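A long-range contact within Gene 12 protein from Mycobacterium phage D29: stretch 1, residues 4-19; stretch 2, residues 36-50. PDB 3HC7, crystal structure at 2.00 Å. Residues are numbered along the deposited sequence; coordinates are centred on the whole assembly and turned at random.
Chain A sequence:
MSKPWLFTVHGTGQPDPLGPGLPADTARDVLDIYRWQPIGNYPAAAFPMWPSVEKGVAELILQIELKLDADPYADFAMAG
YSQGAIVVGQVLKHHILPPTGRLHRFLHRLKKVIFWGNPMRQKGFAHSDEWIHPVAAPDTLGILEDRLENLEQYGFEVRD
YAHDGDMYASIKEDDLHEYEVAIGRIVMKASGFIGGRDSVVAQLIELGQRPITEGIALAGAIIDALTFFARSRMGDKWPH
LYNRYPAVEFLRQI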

# COMPACT_ATOMS: atom_id res chain seq x y z
N PRO A 4 -11.30 -6.53 -18.94
CA PRO A 4 -10.07 -6.41 -18.14
C PRO A 4 -10.28 -6.84 -16.69
O PRO A 4 -11.39 -6.78 -16.17
CB PRO A 4 -9.75 -4.91 -18.19
CG PRO A 4 -10.74 -4.29 -19.13
CD PRO A 4 -11.89 -5.22 -19.26
N TRP A 5 -9.20 -7.26 -16.04
CA TRP A 5 -9.26 -7.66 -14.64
C TRP A 5 -8.87 -6.53 -13.71
O TRP A 5 -7.97 -5.74 -14.02
CB TRP A 5 -8.36 -8.87 -14.39
CG TRP A 5 -9.01 -10.13 -14.79
CD1 TRP A 5 -8.86 -10.81 -15.97
CD2 TRP A 5 -9.96 -10.88 -14.03
NE1 TRP A 5 -9.64 -11.93 -15.98
CE2 TRP A 5 -10.34 -11.99 -14.80
CE3 TRP A 5 -10.53 -10.71 -12.76
CZ2 TRP A 5 -11.26 -12.94 -14.35
CZ3 TRP A 5 -11.44 -11.65 -12.31
CH2 TRP A 5 -11.80 -12.75 -13.10
N LEU A 6 -9.54 -6.47 -12.56
CA LEU A 6 -9.20 -5.54 -11.50
C LEU A 6 -8.85 -6.31 -10.22
O LEU A 6 -9.68 -7.06 -9.70
CB LEU A 6 -10.35 -4.56 -11.25
CG LEU A 6 -10.17 -3.60 -10.07
CD1 LEU A 6 -8.94 -2.74 -10.26
CD2 LEU A 6 -11.42 -2.74 -9.87
N PHE A 7 -7.63 -6.12 -9.75
CA PHE A 7 -7.17 -6.76 -8.52
C PHE A 7 -7.11 -5.72 -7.41
O PHE A 7 -6.58 -4.63 -7.60
CB PHE A 7 -5.79 -7.39 -8.72
CG PHE A 7 -5.76 -8.44 -9.80
CD1 PHE A 7 -6.11 -9.76 -9.52
CD2 PHE A 7 -5.40 -8.10 -11.10
CE1 PHE A 7 -6.09 -10.72 -10.51
CE2 PHE A 7 -5.38 -9.06 -12.10
CZ PHE A 7 -5.72 -10.37 -11.81
N THR A 8 -7.66 -6.06 -6.25
CA THR A 8 -7.77 -5.11 -5.16
C THR A 8 -7.27 -5.69 -3.85
O THR A 8 -7.51 -6.86 -3.53
CB THR A 8 -9.22 -4.62 -4.96
OG1 THR A 8 -10.07 -5.74 -4.71
CG2 THR A 8 -9.71 -3.88 -6.20
N VAL A 9 -6.56 -4.86 -3.11
CA VAL A 9 -6.02 -5.26 -1.82
C VAL A 9 -6.42 -4.23 -0.77
O VAL A 9 -6.01 -3.06 -0.85
CB VAL A 9 -4.50 -5.41 -1.86
CG1 VAL A 9 -3.99 -6.05 -0.56
CG2 VAL A 9 -4.09 -6.27 -3.05
N HIS A 10 -7.22 -4.66 0.19
CA HIS A 10 -7.69 -3.80 1.27
C HIS A 10 -6.58 -3.22 2.14
O HIS A 10 -5.45 -3.71 2.15
CB HIS A 10 -8.68 -4.56 2.15
CG HIS A 10 -10.09 -4.53 1.65
ND1 HIS A 10 -10.86 -3.39 1.66
CD2 HIS A 10 -10.87 -5.51 1.12
CE1 HIS A 10 -12.06 -3.67 1.17
NE2 HIS A 10 -12.09 -4.94 0.83
N GLY A 11 -6.93 -2.17 2.88
CA GLY A 11 -6.03 -1.58 3.86
C GLY A 11 -6.06 -2.34 5.17
O GLY A 11 -6.83 -3.28 5.35
N THR A 12 -5.20 -1.92 6.09
CA THR A 12 -5.10 -2.52 7.41
C THR A 12 -6.47 -2.63 8.09
O THR A 12 -7.27 -1.70 8.05
CB THR A 12 -4.16 -1.67 8.28
OG1 THR A 12 -2.91 -1.51 7.59
CG2 THR A 12 -3.93 -2.32 9.63
N GLY A 13 -6.74 -3.78 8.69
CA GLY A 13 -7.96 -3.97 9.46
C GLY A 13 -9.15 -4.54 8.72
O GLY A 13 -10.20 -4.74 9.32
N GLN A 14 -9.01 -4.81 7.42
CA GLN A 14 -10.12 -5.38 6.66
C GLN A 14 -9.72 -6.70 5.99
O GLN A 14 -9.37 -6.71 4.81
CB GLN A 14 -10.63 -4.39 5.60
CG GLN A 14 -11.73 -4.91 4.70
CD GLN A 14 -12.93 -5.45 5.48
OE1 GLN A 14 -14.01 -4.85 5.47
NE2 GLN A 14 -12.74 -6.58 6.15
N PRO A 15 -9.80 -7.82 6.73
CA PRO A 15 -9.37 -9.13 6.23
C PRO A 15 -10.39 -9.78 5.29
O PRO A 15 -10.17 -10.91 4.85
CB PRO A 15 -9.23 -9.99 7.50
CG PRO A 15 -9.66 -9.11 8.66
CD PRO A 15 -10.31 -7.89 8.11
N ASP A 16 -11.49 -9.10 5.02
CA ASP A 16 -12.52 -9.64 4.13
C ASP A 16 -12.44 -9.00 2.75
O ASP A 16 -12.84 -7.85 2.56
CB ASP A 16 -13.92 -9.44 4.73
CG ASP A 16 -15.00 -10.14 3.92
OD1 ASP A 16 -14.92 -10.16 2.67
OD2 ASP A 16 -15.93 -10.69 4.55
N PRO A 17 -11.93 -9.76 1.77
CA PRO A 17 -11.72 -9.27 0.40
C PRO A 17 -12.93 -8.50 -0.11
O PRO A 17 -12.78 -7.45 -0.74
CB PRO A 17 -11.55 -10.56 -0.40
CG PRO A 17 -10.95 -11.51 0.57
CD PRO A 17 -11.54 -11.17 1.92
N LEU A 18 -14.12 -9.02 0.18
CA LEU A 18 -15.36 -8.48 -0.35
C LEU A 18 -15.95 -7.40 0.56
O LEU A 18 -16.91 -6.73 0.19
CB LEU A 18 -16.37 -9.60 -0.55
CG LEU A 18 -16.01 -10.63 -1.62
CD1 LEU A 18 -16.88 -11.88 -1.51
CD2 LEU A 18 -16.13 -10.02 -3.01
N GLY A 19 -15.36 -7.25 1.74
CA GLY A 19 -15.87 -6.30 2.71
C GLY A 19 -15.72 -4.85 2.28
O GLY A 19 -15.03 -4.55 1.31
N TRP A 36 -13.68 -8.47 -11.48
CA TRP A 36 -13.11 -8.15 -10.17
C TRP A 36 -12.61 -9.37 -9.39
O TRP A 36 -13.37 -10.31 -9.13
CB TRP A 36 -14.13 -7.37 -9.34
CG TRP A 36 -13.67 -7.02 -7.97
CD1 TRP A 36 -12.39 -6.75 -7.58
CD2 TRP A 36 -14.49 -6.85 -6.81
NE1 TRP A 36 -12.36 -6.45 -6.24
CE2 TRP A 36 -13.63 -6.50 -5.74
CE3 TRP A 36 -15.86 -6.98 -6.56
CZ2 TRP A 36 -14.11 -6.27 -4.45
CZ3 TRP A 36 -16.33 -6.76 -5.28
CH2 TRP A 36 -15.46 -6.41 -4.24
N GLN A 37 -11.34 -9.32 -9.00
CA GLN A 37 -10.73 -10.35 -8.16
C GLN A 37 -10.14 -9.76 -6.88
O GLN A 37 -8.98 -9.36 -6.85
CB GLN A 37 -9.64 -11.09 -8.91
CG GLN A 37 -8.97 -12.18 -8.09
CD GLN A 37 -9.97 -13.19 -7.58
OE1 GLN A 37 -10.60 -13.90 -8.37
NE2 GLN A 37 -10.13 -13.27 -6.26
N PRO A 38 -10.94 -9.72 -5.81
CA PRO A 38 -10.45 -9.24 -4.51
C PRO A 38 -9.37 -10.18 -4.00
O PRO A 38 -9.49 -11.39 -4.19
CB PRO A 38 -11.69 -9.34 -3.61
CG PRO A 38 -12.84 -9.42 -4.52
CD PRO A 38 -12.35 -10.12 -5.75
N ILE A 39 -8.34 -9.63 -3.36
CA ILE A 39 -7.25 -10.46 -2.86
C ILE A 39 -7.47 -10.92 -1.41
O ILE A 39 -7.50 -10.10 -0.49
CB ILE A 39 -5.89 -9.72 -2.97
CG1 ILE A 39 -5.60 -9.35 -4.44
CG2 ILE A 39 -4.77 -10.56 -2.38
CD1 ILE A 39 -5.62 -10.52 -5.38
N GLY A 40 -7.62 -12.22 -1.22
CA GLY A 40 -7.79 -12.79 0.11
C GLY A 40 -6.53 -13.48 0.61
O GLY A 40 -5.42 -13.21 0.13
N ASN A 41 -6.69 -14.40 1.57
CA ASN A 41 -5.54 -15.03 2.21
C ASN A 41 -4.58 -13.98 2.73
O ASN A 41 -3.36 -14.13 2.64
CB ASN A 41 -4.80 -15.94 1.23
CG ASN A 41 -5.64 -17.10 0.77
OD1 ASN A 41 -5.59 -17.50 -0.39
ND2 ASN A 41 -6.43 -17.66 1.69
N TYR A 42 -5.14 -12.91 3.27
CA TYR A 42 -4.38 -11.70 3.56
C TYR A 42 -4.96 -11.10 4.84
O TYR A 42 -6.06 -10.57 4.84
CB TYR A 42 -4.51 -10.75 2.37
CG TYR A 42 -4.22 -9.30 2.66
CD1 TYR A 42 -2.97 -8.91 3.13
CD2 TYR A 42 -5.17 -8.32 2.43
CE1 TYR A 42 -2.69 -7.58 3.38
CE2 TYR A 42 -4.90 -6.99 2.67
CZ TYR A 42 -3.66 -6.62 3.15
OH TYR A 42 -3.38 -5.30 3.40
N PRO A 43 -4.21 -11.21 5.95
CA PRO A 43 -4.77 -10.85 7.26
C PRO A 43 -5.07 -9.37 7.40
O PRO A 43 -5.84 -8.99 8.28
CB PRO A 43 -3.66 -11.25 8.24
CG PRO A 43 -2.75 -12.15 7.50
CD PRO A 43 -2.83 -11.72 6.06
N ALA A 44 -4.46 -8.54 6.56
CA ALA A 44 -4.54 -7.08 6.71
C ALA A 44 -4.26 -6.62 8.15
O ALA A 44 -4.94 -5.73 8.67
CB ALA A 44 -5.88 -6.55 6.22
N ALA A 45 -3.26 -7.22 8.79
CA ALA A 45 -3.02 -7.00 10.22
C ALA A 45 -2.26 -5.71 10.48
O ALA A 45 -1.37 -5.34 9.72
CB ALA A 45 -2.27 -8.19 10.82
N ALA A 46 -2.62 -5.03 11.56
CA ALA A 46 -1.89 -3.82 11.98
C ALA A 46 -0.49 -4.15 12.53
O ALA A 46 0.46 -3.38 12.35
CB ALA A 46 -2.69 -3.05 13.01
N PHE A 47 -0.36 -5.30 13.20
CA PHE A 47 0.93 -5.72 13.73
C PHE A 47 0.93 -7.17 14.17
O PHE A 47 0.06 -7.58 14.94
CB PHE A 47 1.38 -4.86 14.91
CG PHE A 47 2.78 -5.17 15.36
CD1 PHE A 47 3.87 -4.61 14.71
CD2 PHE A 47 3.01 -6.07 16.39
CE1 PHE A 47 5.17 -4.91 15.10
CE2 PHE A 47 4.31 -6.37 16.79
CZ PHE A 47 5.39 -5.80 16.13
N PRO A 48 1.94 -7.95 13.72
CA PRO A 48 3.01 -7.49 12.82
C PRO A 48 2.48 -7.32 11.40
O PRO A 48 1.77 -8.20 10.89
CB PRO A 48 4.02 -8.64 12.85
CG PRO A 48 3.20 -9.85 13.14
CD PRO A 48 2.02 -9.40 13.99
N MET A 49 2.81 -6.20 10.77
CA MET A 49 2.30 -5.90 9.45
C MET A 49 3.06 -6.62 8.33
O MET A 49 2.45 -7.16 7.41
CB MET A 49 2.34 -4.39 9.21
CG MET A 49 1.71 -3.95 7.89
SD MET A 49 1.73 -2.16 7.70
CE MET A 49 0.63 -1.70 9.05
N TRP A 50 4.39 -6.62 8.38
CA TRP A 50 5.12 -7.15 7.24
C TRP A 50 4.77 -8.59 6.86
O TRP A 50 4.60 -8.89 5.68
CB TRP A 50 6.65 -6.94 7.32
CG TRP A 50 7.22 -6.98 5.93
CD1 TRP A 50 7.84 -8.04 5.33
CD2 TRP A 50 7.15 -5.94 4.94
NE1 TRP A 50 8.19 -7.70 4.04
CE2 TRP A 50 7.78 -6.42 3.78
CE3 TRP A 50 6.64 -4.63 4.94
CZ2 TRP A 50 7.90 -5.65 2.62
CZ3 TRP A 50 6.76 -3.87 3.79
CH2 TRP A 50 7.38 -4.38 2.64
O HOH W 1 -8.08 -7.49 -0.22

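Backbone hydrogen bonds set the frame. Strand 5-9 runs parallel to the strand that contains Trp36 and Gln37, and Gln37 N donates to Leu6 O (2.9 Å) while Ile39 N donates to Thr8 O (2.9 Å). Pro38 has no amide hydrogen to give, but its position in the register asks for none, since the donors are the residues before and after it. Next along, a water accepts from His10 N (3.0 Å) and donates to Ile39 O (2.7 Å). Farther on, Gly13 N donates to Ala44 O (2.7 Å); Gly13 is the third residue of the type II turn from Gly11 to Gln14, with phi near 92°, a conformation that suits glycine.

Two side chains add polar links. Trp36 NE1 points almost straight at Thr8 OG1 (2.8 Å), so the indole satisfies its one polar atom within the contact. Tyr42 OH donates to His10 O (2.9 Å), a carbonyl beyond the strand.

Apolar packing fills the rest. The two stretches bury 1037 Å² between them, both sides summed. Val9 CG1 sits over the Tyr42 ring, 4.0 Å from its centroid, and Val9 CG2 meets Ile39 CG1 at 3.7 Å. Pro17 CB packs on Pro38 CB (3.4 Å), and Leu18 CD2 reaches Trp36 CH2 (3.9 Å). Ala44 CB also lies 3.5 Å from the backbone oxygen Gly11 O, a van der Waals contact.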